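Local coordinates for NAD-dependent epimerase/dehydratase (Bacteroides thetaiotaomicron, PDB 3DHN), which is a putative NAD(P)-binding epimerase or reductase with a Rossmann fold, its substrate and reaction not established, at residues V104-M109 with E206-H211; G114-A119 with R214-Y219; G121-D126 with F144-L149. One frame throughout, in Å; residues are numbered along the deposited sequence.

Contact 1. Residues V104-M109 with E206-H211; sequences VNRFLM and EHPKHH
NH1 of Arg106 donates to the backbone carbonyl O of His210 at 2.8 Å. The bond is almost straight, with an N-H...O angle of 173°; the oxygen lies in the guanidinium plane, and the nitrogen stands nearly in line with the C=O bond. The contact lies at the start of an inner strand of the Rossmann-type sheet: Arg106 opens the parallel strand 106-110, while 206-211 is the loop that carries the chain from helix 194-206 into strand 213-218. The arginine reaches that loop because CG stands anti to the backbone N (chi1 -178°) and the chain then bends at chi2, which sends the guanidinium out from the strand toward the carbonyl. Pro208 lies over one face of the guanidinium, its CB 3.6 Å from Arg106 NH2 and its CG 3.8 Å from the same nitrogen, an apolar lid that the flat cation rests against. His211 comes in at about a right angle to the arginine chain, its ring plane turned 50° from the guanidinium, with ND1 3.7 Å from Arg106 NH1; this is proximity and not a bond. Both are tied instead to Asp156, which makes a salt bridge to NH1 and is hydrogen-bonded to ND1 of His211. On the other nitrogen, NH2 forms a salt bridge with Glu204, whose carboxylate also takes the backbone N-H of Lys209 and of His210. A leucine in place of Arg106 would probably leave the carbonyl of His210 without this donor and the carboxylates of Glu204 and Asp156 without their shared cation. The carbonyl at its edge and the two carboxylates probably hold the guanidinium in this rotation, with Pro208 CB 4.0 Å from Arg106 CZ on one face.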
loop_
_atom_site.group_PDB
_atom_site.type_symbol
_atom_site.label_atom_id
_atom_site.label_comp_id
_atom_site.label_asym_id
_atom_site.label_seq_id
_atom_site.Cartn_x
_atom_site.Cartn_y
_atom_site.Cartn_z
ATOM N N VAL A 104 -17.064 -2.800 -4.467
ATOM C CA VAL A 104 -15.872 -3.200 -5.221
ATOM C C VAL A 104 -15.340 -4.525 -4.668
ATOM O O VAL A 104 -15.378 -4.776 -3.461
ATOM C CB VAL A 104 -14.764 -2.119 -5.168
ATOM C CG1 VAL A 104 -15.390 -0.721 -5.101
ATOM C CG2 VAL A 104 -13.837 -2.371 -4.019
ATOM N N ASN A 105 -14.846 -5.370 -5.565
ATOM C CA ASN A 105 -14.356 -6.689 -5.189
ATOM C C ASN A 105 -12.842 -6.842 -5.022
ATOM O O ASN A 105 -12.378 -7.903 -4.601
ATOM C CB ASN A 105 -14.849 -7.713 -6.215
ATOM C CG ASN A 105 -16.362 -7.671 -6.410
ATOM O OD1 ASN A 105 -17.130 -7.828 -5.458
ATOM N ND2 ASN A 105 -16.792 -7.460 -7.651
ATOM N N ARG A 106 -12.083 -5.797 -5.343
ATOM C CA ARG A 106 -10.624 -5.846 -5.248
ATOM C C ARG A 106 -10.050 -4.631 -4.515
ATOM O O ARG A 106 -10.266 -3.488 -4.920
ATOM C CB ARG A 106 -10.038 -5.919 -6.656
ATOM C CG ARG A 106 -8.531 -6.017 -6.726
ATOM C CD ARG A 106 -8.042 -7.459 -6.755
ATOM N NE ARG A 106 -6.666 -7.516 -7.241
ATOM C CZ ARG A 106 -5.784 -8.457 -6.917
ATOM N NH1 ARG A 106 -6.122 -9.449 -6.100
ATOM N NH2 ARG A 106 -4.548 -8.384 -7.394
ATOM N N PHE A 107 -9.302 -4.887 -3.445
ATOM C CA PHE A 107 -8.709 -3.825 -2.635
ATOM C C PHE A 107 -7.234 -4.116 -2.368
ATOM O O PHE A 107 -6.899 -5.181 -1.850
ATOM C CB PHE A 107 -9.481 -3.729 -1.307
ATOM C CG PHE A 107 -8.892 -2.770 -0.302
ATOM C CD1 PHE A 107 -8.846 -1.404 -0.558
ATOM C CD2 PHE A 107 -8.436 -3.232 0.932
ATOM C CE1 PHE A 107 -8.357 -0.515 0.397
ATOM C CE2 PHE A 107 -7.943 -2.350 1.893
ATOM C CZ PHE A 107 -7.907 -0.994 1.627
ATOM N N LEU A 108 -6.359 -3.183 -2.742
ATOM C CA LEU A 108 -4.916 -3.339 -2.518
ATOM C C LEU A 108 -4.458 -2.268 -1.530
ATOM O O LEU A 108 -4.796 -1.091 -1.672
ATOM C CB LEU A 108 -4.140 -3.205 -3.829
ATOM C CG LEU A 108 -4.487 -4.214 -4.932
ATOM C CD1 LEU A 108 -5.527 -3.605 -5.876
ATOM C CD2 LEU A 108 -3.233 -4.575 -5.706
HETATM N N MSE A 109 -3.686 -2.673 -0.532
HETATM C CA MSE A 109 -3.237 -1.742 0.495
HETATM C C MSE A 109 -1.723 -1.675 0.669
HETATM O O MSE A 109 -1.035 -2.690 0.631
HETATM C CB MSE A 109 -3.882 -2.136 1.830
HETATM C CG MSE A 109 -3.649 -1.174 2.994
HETATM SE SE MSE A 109 -4.477 -1.800 4.659
HETATM C CE MSE A 109 -3.701 -0.530 5.899
ATOM N N GLU A 206 -2.776 -4.894 -12.478
ATOM C CA GLU A 206 -3.009 -5.237 -13.875
ATOM C C GLU A 206 -3.087 -6.747 -14.149
ATOM O O GLU A 206 -3.933 -7.193 -14.921
ATOM C CB GLU A 206 -1.923 -4.595 -14.741
ATOM C CG GLU A 206 -2.124 -4.741 -16.241
ATOM C CD GLU A 206 -1.053 -4.010 -17.039
ATOM O OE1 GLU A 206 -1.131 -2.767 -17.162
ATOM O OE2 GLU A 206 -0.124 -4.679 -17.534
ATOM N N HIS A 207 -2.200 -7.523 -13.532
ATOM C CA HIS A 207 -2.187 -8.979 -13.704
ATOM C C HIS A 207 -2.146 -9.661 -12.339
ATOM O O HIS A 207 -1.085 -10.040 -11.847
ATOM C CB HIS A 207 -0.969 -9.417 -14.519
ATOM C CG HIS A 207 -0.980 -8.926 -15.931
ATOM N ND1 HIS A 207 -2.053 -9.116 -16.776
ATOM C CD2 HIS A 207 -0.045 -8.263 -16.652
ATOM C CE1 HIS A 207 -1.779 -8.591 -17.957
ATOM N NE2 HIS A 207 -0.567 -8.066 -17.908
ATOM N N PRO A 208 -3.314 -9.830 -11.709
ATOM C CA PRO A 208 -3.440 -10.458 -10.389
ATOM C C PRO A 208 -2.766 -11.818 -10.196
ATOM O O PRO A 208 -3.010 -12.762 -10.950
ATOM C CB PRO A 208 -4.950 -10.538 -10.192
ATOM C CG PRO A 208 -5.445 -9.339 -10.932
ATOM C CD PRO A 208 -4.628 -9.375 -12.198
ATOM N N LYS A 209 -1.922 -11.895 -9.168
ATOM C CA LYS A 209 -1.215 -13.120 -8.813
ATOM C C LYS A 209 -1.502 -13.468 -7.351
ATOM O O LYS A 209 -1.245 -14.587 -6.909
ATOM C CB LYS A 209 0.299 -12.958 -8.989
ATOM C CG LYS A 209 0.765 -12.841 -10.429
ATOM C CD LYS A 209 0.391 -14.080 -11.216
ATOM C CE LYS A 209 0.667 -13.903 -12.701
ATOM N NZ LYS A 209 0.177 -15.077 -13.483
ATOM N N HIS A 210 -2.027 -12.501 -6.601
ATOM C CA HIS A 210 -2.320 -12.714 -5.189
ATOM C C HIS A 210 -3.773 -12.439 -4.814
ATOM O O HIS A 210 -4.411 -11.536 -5.365
ATOM C CB HIS A 210 -1.395 -11.850 -4.323
ATOM C CG HIS A 210 0.052 -12.207 -4.451
ATOM N ND1 HIS A 210 0.915 -11.543 -5.295
ATOM C CD2 HIS A 210 0.782 -13.179 -3.855
ATOM C CE1 HIS A 210 2.116 -12.089 -5.212
ATOM N NE2 HIS A 210 2.061 -13.084 -4.344
ATOM N N HIS A 211 -4.280 -13.220 -3.863
ATOM C CA HIS A 211 -5.660 -13.080 -3.400
ATOM C C HIS A 211 -5.807 -13.278 -1.899
ATOM O O HIS A 211 -5.398 -14.303 -1.354
ATOM C CB HIS A 211 -6.555 -14.090 -4.127
ATOM C CG HIS A 211 -6.447 -14.018 -5.616
ATOM N ND1 HIS A 211 -7.020 -13.004 -6.354
ATOM C CD2 HIS A 211 -5.779 -14.798 -6.500
ATOM C CE1 HIS A 211 -6.710 -13.160 -7.629
ATOM N NE2 HIS A 211 -5.957 -14.241 -7.744
#

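Contact 2. Residues G114-A119 with R214-Y219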
loop_
_atom_site.group_PDB
_atom_site.type_symbol
_atom_site.label_atom_id
_atom_site.label_comp_id
_atom_site.label_asym_id
_atom_site.label_seq_id
_atom_site.Cartn_x
_atom_site.Cartn_y
_atom_site.Cartn_z
ATOM N N GLY A 114 6.816 -4.220 9.450
ATOM C CA GLY A 114 6.702 -4.720 10.808
ATOM C C GLY A 114 6.240 -6.160 10.981
ATOM O O GLY A 114 6.771 -6.884 11.828
ATOM N N SER A 115 5.254 -6.587 10.192
ATOM C CA SER A 115 4.733 -7.951 10.317
ATOM C C SER A 115 5.530 -9.028 9.594
ATOM O O SER A 115 5.197 -10.208 9.677
ATOM C CB SER A 115 3.272 -7.999 9.853
ATOM O OG SER A 115 3.139 -7.530 8.521
ATOM N N LEU A 116 6.578 -8.625 8.882
ATOM C CA LEU A 116 7.408 -9.579 8.158
ATOM C C LEU A 116 8.296 -10.353 9.127
ATOM O O LEU A 116 8.692 -9.826 10.167
ATOM C CB LEU A 116 8.291 -8.847 7.133
ATOM C CG LEU A 116 7.599 -8.230 5.907
ATOM C CD1 LEU A 116 8.595 -7.378 5.128
ATOM C CD2 LEU A 116 7.037 -9.338 5.015
ATOM N N PHE A 117 8.595 -11.607 8.790
ATOM C CA PHE A 117 9.459 -12.433 9.628
ATOM C C PHE A 117 10.916 -12.131 9.281
ATOM O O PHE A 117 11.258 -11.957 8.111
ATOM C CB PHE A 117 9.198 -13.931 9.384
ATOM C CG PHE A 117 7.933 -14.449 10.006
ATOM C CD1 PHE A 117 7.780 -14.474 11.391
ATOM C CD2 PHE A 117 6.886 -14.897 9.207
ATOM C CE1 PHE A 117 6.602 -14.938 11.968
ATOM C CE2 PHE A 117 5.702 -15.360 9.775
ATOM C CZ PHE A 117 5.559 -15.380 11.159
ATOM N N ILE A 118 11.769 -12.056 10.298
ATOM C CA ILE A 118 13.198 -11.819 10.085
ATOM C C ILE A 118 13.922 -13.085 10.537
ATOM O O ILE A 118 15.108 -13.275 10.283
ATOM C CB ILE A 118 13.718 -10.624 10.901
ATOM C CG1 ILE A 118 13.536 -10.888 12.397
ATOM C CG2 ILE A 118 12.985 -9.361 10.479
ATOM C CD1 ILE A 118 14.209 -9.871 13.280
ATOM N N ALA A 119 13.184 -13.944 11.227
ATOM C CA ALA A 119 13.701 -15.218 11.706
ATOM C C ALA A 119 12.479 -16.061 11.980
ATOM O O ALA A 119 11.363 -15.539 12.041
ATOM C CB ALA A 119 14.524 -15.035 12.995
ATOM N N ARG A 214 -0.895 -11.402 1.956
ATOM C CA ARG A 214 0.181 -10.422 1.958
ATOM C C ARG A 214 1.348 -10.951 1.137
ATOM O O ARG A 214 1.557 -12.171 1.059
ATOM C CB ARG A 214 0.647 -10.173 3.403
ATOM C CG ARG A 214 1.851 -9.225 3.565
ATOM C CD ARG A 214 3.186 -9.975 3.550
ATOM N NE ARG A 214 3.372 -10.816 4.731
ATOM C CZ ARG A 214 3.631 -10.370 5.957
ATOM N NH1 ARG A 214 3.752 -9.069 6.191
ATOM N NH2 ARG A 214 3.748 -11.230 6.964
ATOM N N PHE A 215 2.077 -10.042 0.489
ATOM C CA PHE A 215 3.288 -10.422 -0.225
ATOM C C PHE A 215 4.296 -9.302 0.005
ATOM O O PHE A 215 3.936 -8.236 0.531
ATOM C CB PHE A 215 3.048 -10.741 -1.724
ATOM C CG PHE A 215 2.816 -9.546 -2.611
ATOM C CD1 PHE A 215 1.616 -8.841 -2.575
ATOM C CD2 PHE A 215 3.773 -9.188 -3.558
ATOM C CE1 PHE A 215 1.375 -7.800 -3.475
ATOM C CE2 PHE A 215 3.540 -8.153 -4.455
ATOM C CZ PHE A 215 2.335 -7.459 -4.415
ATOM N N THR A 216 5.561 -9.541 -0.342
ATOM C CA THR A 216 6.592 -8.554 -0.090
ATOM C C THR A 216 7.619 -8.429 -1.212
ATOM O O THR A 216 7.595 -9.183 -2.187
ATOM C CB THR A 216 7.293 -8.866 1.266
ATOM O OG1 THR A 216 8.167 -7.790 1.629
ATOM C CG2 THR A 216 8.085 -10.170 1.166
ATOM N N ILE A 217 8.534 -7.480 -1.055
ATOM C CA ILE A 217 9.527 -7.204 -2.080
ATOM C C ILE A 217 10.854 -6.762 -1.467
ATOM O O ILE A 217 10.900 -6.327 -0.309
ATOM C CB ILE A 217 8.991 -6.072 -3.015
ATOM C CG1 ILE A 217 9.920 -5.856 -4.204
ATOM C CG2 ILE A 217 8.855 -4.757 -2.220
ATOM C CD1 ILE A 217 9.349 -4.902 -5.255
ATOM N N GLY A 218 11.926 -6.862 -2.250
ATOM C CA GLY A 218 13.236 -6.447 -1.772
ATOM C C GLY A 218 14.327 -6.679 -2.799
ATOM O O GLY A 218 14.199 -7.560 -3.644
ATOM N N TYR A 219 15.396 -5.889 -2.741
ATOM C CA TYR A 219 16.511 -6.056 -3.670
ATOM C C TYR A 219 17.405 -7.219 -3.228
ATOM O O TYR A 219 17.486 -7.534 -2.039
ATOM C CB TYR A 219 17.363 -4.784 -3.747
ATOM C CG TYR A 219 16.734 -3.633 -4.505
ATOM C CD1 TYR A 219 16.155 -3.829 -5.762
ATOM C CD2 TYR A 219 16.760 -2.333 -3.983
ATOM C CE1 TYR A 219 15.613 -2.755 -6.481
ATOM C CE2 TYR A 219 16.230 -1.260 -4.688
ATOM C CZ TYR A 219 15.656 -1.475 -5.932
ATOM O OH TYR A 219 15.107 -0.414 -6.617
#
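Arg214 takes hold of Ser115 end-on with two nitrogens, one for each oxygen of the serine. Arg214 NH1 donates to Ser115 OG at 2.9 Å, with a somewhat bent N-H...O angle of 139°, and Arg214 NH2 donates to Ser115 O at 3.2 Å. Neither oxygen lies flat in the guanidinium plane, and NH2 approaches the carbonyl from well above its plane. OG can meet NH1 because the serine torsion (chi1 57°) tucks the hydroxyl between the backbone N and the carbonyl carbon. The arginine chain bends twice, at chi2 and chi3, to bring its end round to the serine. Its charge is probably balanced by Asp180, which forms a salt bridge with NE, and Ser161 OG is a further hydrogen-bond partner of NH1.

Leu116 then packs over one face of this guanidinium: Leu116 CD2 sits 3.5 Å from Arg214 NH1, displaced toward the rim of the group, and 3.7 Å from Arg214 CZ. The same methyl, Leu116 CD2, reaches Thr216 CB at 3.8 Å, while the other branch, CD1, comes to 3.5 Å from Thr216 OG1. One forked side chain therefore spans two residues pointing the same way from the strand, and the threonine hydroxyl bonds to the carbonyl O of Ser161.

Strand 213-218 runs parallel to 156-161 on one side and antiparallel to the outermost strand 176-178 on the other. The contact fastens the loop leading into the small antiparallel pair 117-119 and 122-123 against that strand, with 156-161 contributing Ser161 beside Leu116.

Contact 3. Residues G121-D126 with F144-L149; sequences GLRLMD and FYLNFL
Leu146 sends its two methyls to different partners, CD1 to Arg123 and CD2 to both Arg123 and the selenomethionine Met125. Leu146 CD1 lies over the centre of one guanidinium face, 3.9 Å from Arg123 CZ and about equally far from both terminal nitrogens. Leu146 CD2 sits farther back along the same side chain, 3.9 Å from Arg123 NE. Arg123 can offer this broad flank because CG stands anti to the carbonyl carbon (chi1 -60°) and the chain runs extended from CG to NE, before the guanidinium turns off almost at right angles at chi4. The two side chains cross obliquely, so the leucine fork straddles the far end of the arginine.

Met125 starts from the same side of its backbone, with CG beside the backbone N, but bends at chi3 (-79°), which swings Met125 CE round to meet Leu146 CD2 tip to tip at 3.9 Å. Leu146 itself has an unusual conformation, with chi1 at -110° and chi2 likewise away from the common staggered values.

The leucine belongs to helix 135-149, near an end where the chain widens into a pi-type turn and Phe144 O accepts from the backbone N of both Phe148 and Leu149. Opposite it, Arg123 lies in the short strand 122-123, paired with 117-119. The contact joins this small hairpin to the helix beside the main sheet. Its chemistry is van der Waals packing, of methyl on guanidinium face and of methyl on methyl, which asks little in direction; the polar anchoring of Arg123 comes instead from NH1, hydrogen-bonded to the carbonyl O of Ser115.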
loop_
_atom_site.group_PDB
_atom_site.type_symbol
_atom_site.label_atom_id
_atom_site.label_comp_id
_atom_site.label_asym_id
_atom_site.label_seq_id
_atom_site.Cartn_x
_atom_site.Cartn_y
_atom_site.Cartn_z
ATOM N N GLY A 121 9.430 -17.537 13.509
ATOM C CA GLY A 121 8.603 -17.098 14.619
ATOM C C GLY A 121 8.889 -15.717 15.191
ATOM O O GLY A 121 8.344 -15.361 16.242
ATOM N N LEU A 122 9.731 -14.932 14.521
ATOM C CA LEU A 122 10.053 -13.586 15.007
ATOM C C LEU A 122 9.756 -12.509 13.964
ATOM O O LEU A 122 10.373 -12.482 12.903
ATOM C CB LEU A 122 11.534 -13.497 15.411
ATOM C CG LEU A 122 12.010 -12.138 15.946
ATOM C CD1 LEU A 122 11.252 -11.797 17.230
ATOM C CD2 LEU A 122 13.511 -12.175 16.210
ATOM N N ARG A 123 8.813 -11.621 14.263
ATOM C CA ARG A 123 8.487 -10.548 13.325
ATOM C C ARG A 123 9.332 -9.314 13.643
ATOM O O ARG A 123 9.755 -9.124 14.786
ATOM C CB ARG A 123 6.991 -10.221 13.381
ATOM C CG ARG A 123 6.085 -11.407 13.036
ATOM C CD ARG A 123 4.610 -11.031 13.105
ATOM N NE ARG A 123 3.731 -12.199 13.071
ATOM C CZ ARG A 123 3.286 -12.786 11.962
ATOM N NH1 ARG A 123 3.630 -12.318 10.769
ATOM N NH2 ARG A 123 2.496 -13.855 12.048
ATOM N N LEU A 124 9.585 -8.487 12.628
ATOM C CA LEU A 124 10.412 -7.294 12.788
ATOM C C LEU A 124 9.965 -6.356 13.908
ATOM O O LEU A 124 10.795 -5.771 14.591
ATOM C CB LEU A 124 10.489 -6.524 11.465
ATOM C CG LEU A 124 11.260 -5.198 11.489
ATOM C CD1 LEU A 124 12.744 -5.448 11.723
ATOM C CD2 LEU A 124 11.045 -4.462 10.172
HETATM N N MSE A 125 8.659 -6.217 14.099
HETATM C CA MSE A 125 8.127 -5.344 15.143
HETATM C C MSE A 125 8.617 -5.713 16.539
HETATM O O MSE A 125 8.925 -4.835 17.350
HETATM C CB MSE A 125 6.604 -5.423 15.206
HETATM C CG MSE A 125 5.865 -5.178 13.938
HETATM SE SE MSE A 125 3.993 -5.515 14.248
HETATM C CE MSE A 125 3.982 -7.442 14.155
ATOM N N ASP A 126 8.634 -7.015 16.819
ATOM C CA ASP A 126 9.008 -7.540 18.124
ATOM C C ASP A 126 10.492 -7.834 18.303
ATOM O O ASP A 126 10.884 -8.405 19.315
ATOM C CB ASP A 126 8.230 -8.839 18.403
ATOM C CG ASP A 126 6.730 -8.711 18.142
ATOM O OD1 ASP A 126 6.084 -7.818 18.727
ATOM O OD2 ASP A 126 6.189 -9.519 17.352
ATOM N N PHE A 144 -3.143 -4.230 12.383
ATOM C CA PHE A 144 -4.329 -4.196 11.538
ATOM C C PHE A 144 -4.375 -5.433 10.646
ATOM O O PHE A 144 -5.404 -6.086 10.536
ATOM C CB PHE A 144 -4.338 -2.948 10.655
ATOM C CG PHE A 144 -5.528 -2.872 9.752
ATOM C CD1 PHE A 144 -6.807 -2.708 10.284
ATOM C CD2 PHE A 144 -5.384 -3.009 8.377
ATOM C CE1 PHE A 144 -7.924 -2.685 9.458
ATOM C CE2 PHE A 144 -6.500 -2.989 7.540
ATOM C CZ PHE A 144 -7.771 -2.830 8.083
ATOM N N TYR A 145 -3.249 -5.745 10.009
ATOM C CA TYR A 145 -3.148 -6.901 9.126
ATOM C C TYR A 145 -3.382 -8.190 9.903
ATOM O O TYR A 145 -4.245 -8.998 9.556
ATOM C CB TYR A 145 -1.760 -6.930 8.464
ATOM C CG TYR A 145 -1.323 -8.278 7.911
ATOM C CD1 TYR A 145 -2.019 -8.886 6.865
ATOM C CD2 TYR A 145 -0.223 -8.953 8.451
ATOM C CE1 TYR A 145 -1.639 -10.137 6.372
ATOM C CE2 TYR A 145 0.173 -10.208 7.963
ATOM C CZ TYR A 145 -0.546 -10.792 6.926
ATOM O OH TYR A 145 -0.191 -12.031 6.449
ATOM N N LEU A 146 -2.615 -8.361 10.971
ATOM C CA LEU A 146 -2.686 -9.557 11.804
ATOM C C LEU A 146 -4.024 -9.822 12.487
ATOM O O LEU A 146 -4.491 -10.964 12.525
ATOM C CB LEU A 146 -1.594 -9.484 12.875
ATOM C CG LEU A 146 -0.367 -10.400 12.845
ATOM C CD1 LEU A 146 -0.072 -10.898 11.437
ATOM C CD2 LEU A 146 0.813 -9.633 13.427
ATOM N N ASN A 147 -4.645 -8.778 13.026
ATOM C CA ASN A 147 -5.899 -8.959 13.751
ATOM C C ASN A 147 -7.186 -8.624 13.008
ATOM O O ASN A 147 -8.276 -8.911 13.505
ATOM C CB ASN A 147 -5.845 -8.182 15.072
ATOM C CG ASN A 147 -4.674 -8.609 15.961
ATOM O OD1 ASN A 147 -4.398 -9.802 16.122
ATOM N ND2 ASN A 147 -3.992 -7.633 16.551
ATOM N N PHE A 148 -7.075 -8.019 11.829
ATOM C CA PHE A 148 -8.264 -7.686 11.059
ATOM C C PHE A 148 -8.252 -8.241 9.640
ATOM O O PHE A 148 -9.174 -8.956 9.248
ATOM C CB PHE A 148 -8.482 -6.170 11.011
ATOM C CG PHE A 148 -8.897 -5.578 12.328
ATOM C CD1 PHE A 148 -7.943 -5.130 13.237
ATOM C CD2 PHE A 148 -10.245 -5.487 12.669
ATOM C CE1 PHE A 148 -8.323 -4.596 14.470
ATOM C CE2 PHE A 148 -10.640 -4.953 13.900
ATOM C CZ PHE A 148 -9.679 -4.506 14.800
ATOM N N LEU A 149 -7.216 -7.924 8.871
ATOM C CA LEU A 149 -7.147 -8.409 7.499
ATOM C C LEU A 149 -7.143 -9.924 7.397
ATOM O O LEU A 149 -7.792 -10.491 6.521
ATOM C CB LEU A 149 -5.915 -7.847 6.779
ATOM C CG LEU A 149 -6.030 -6.413 6.245
ATOM C CD1 LEU A 149 -4.800 -6.090 5.402
ATOM C CD2 LEU A 149 -7.292 -6.265 5.396
#

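Contact 2 is the buried one, all four of its touching residues inside the protein; contacts 1 and 3 are only partly buried. Each turns on an arginine, but differently: in contacts 1 and 2 the guanidinium donates hydrogen bonds across the interface, whereas in contact 3 it presents a face to methyl groups. Contacts 1 and 2 both reach the main sheet, and 206-211 runs on toward 214-219, His210 NE2 touching Phe215 CB at 3.7 Å. Contacts 2 and 3 share the small hairpin and meet at the carbonyl of Ser115, which serves an arginine of each. Contact 3 adds helix 135-149, whose Phe144 packs on Met109 of contact 1.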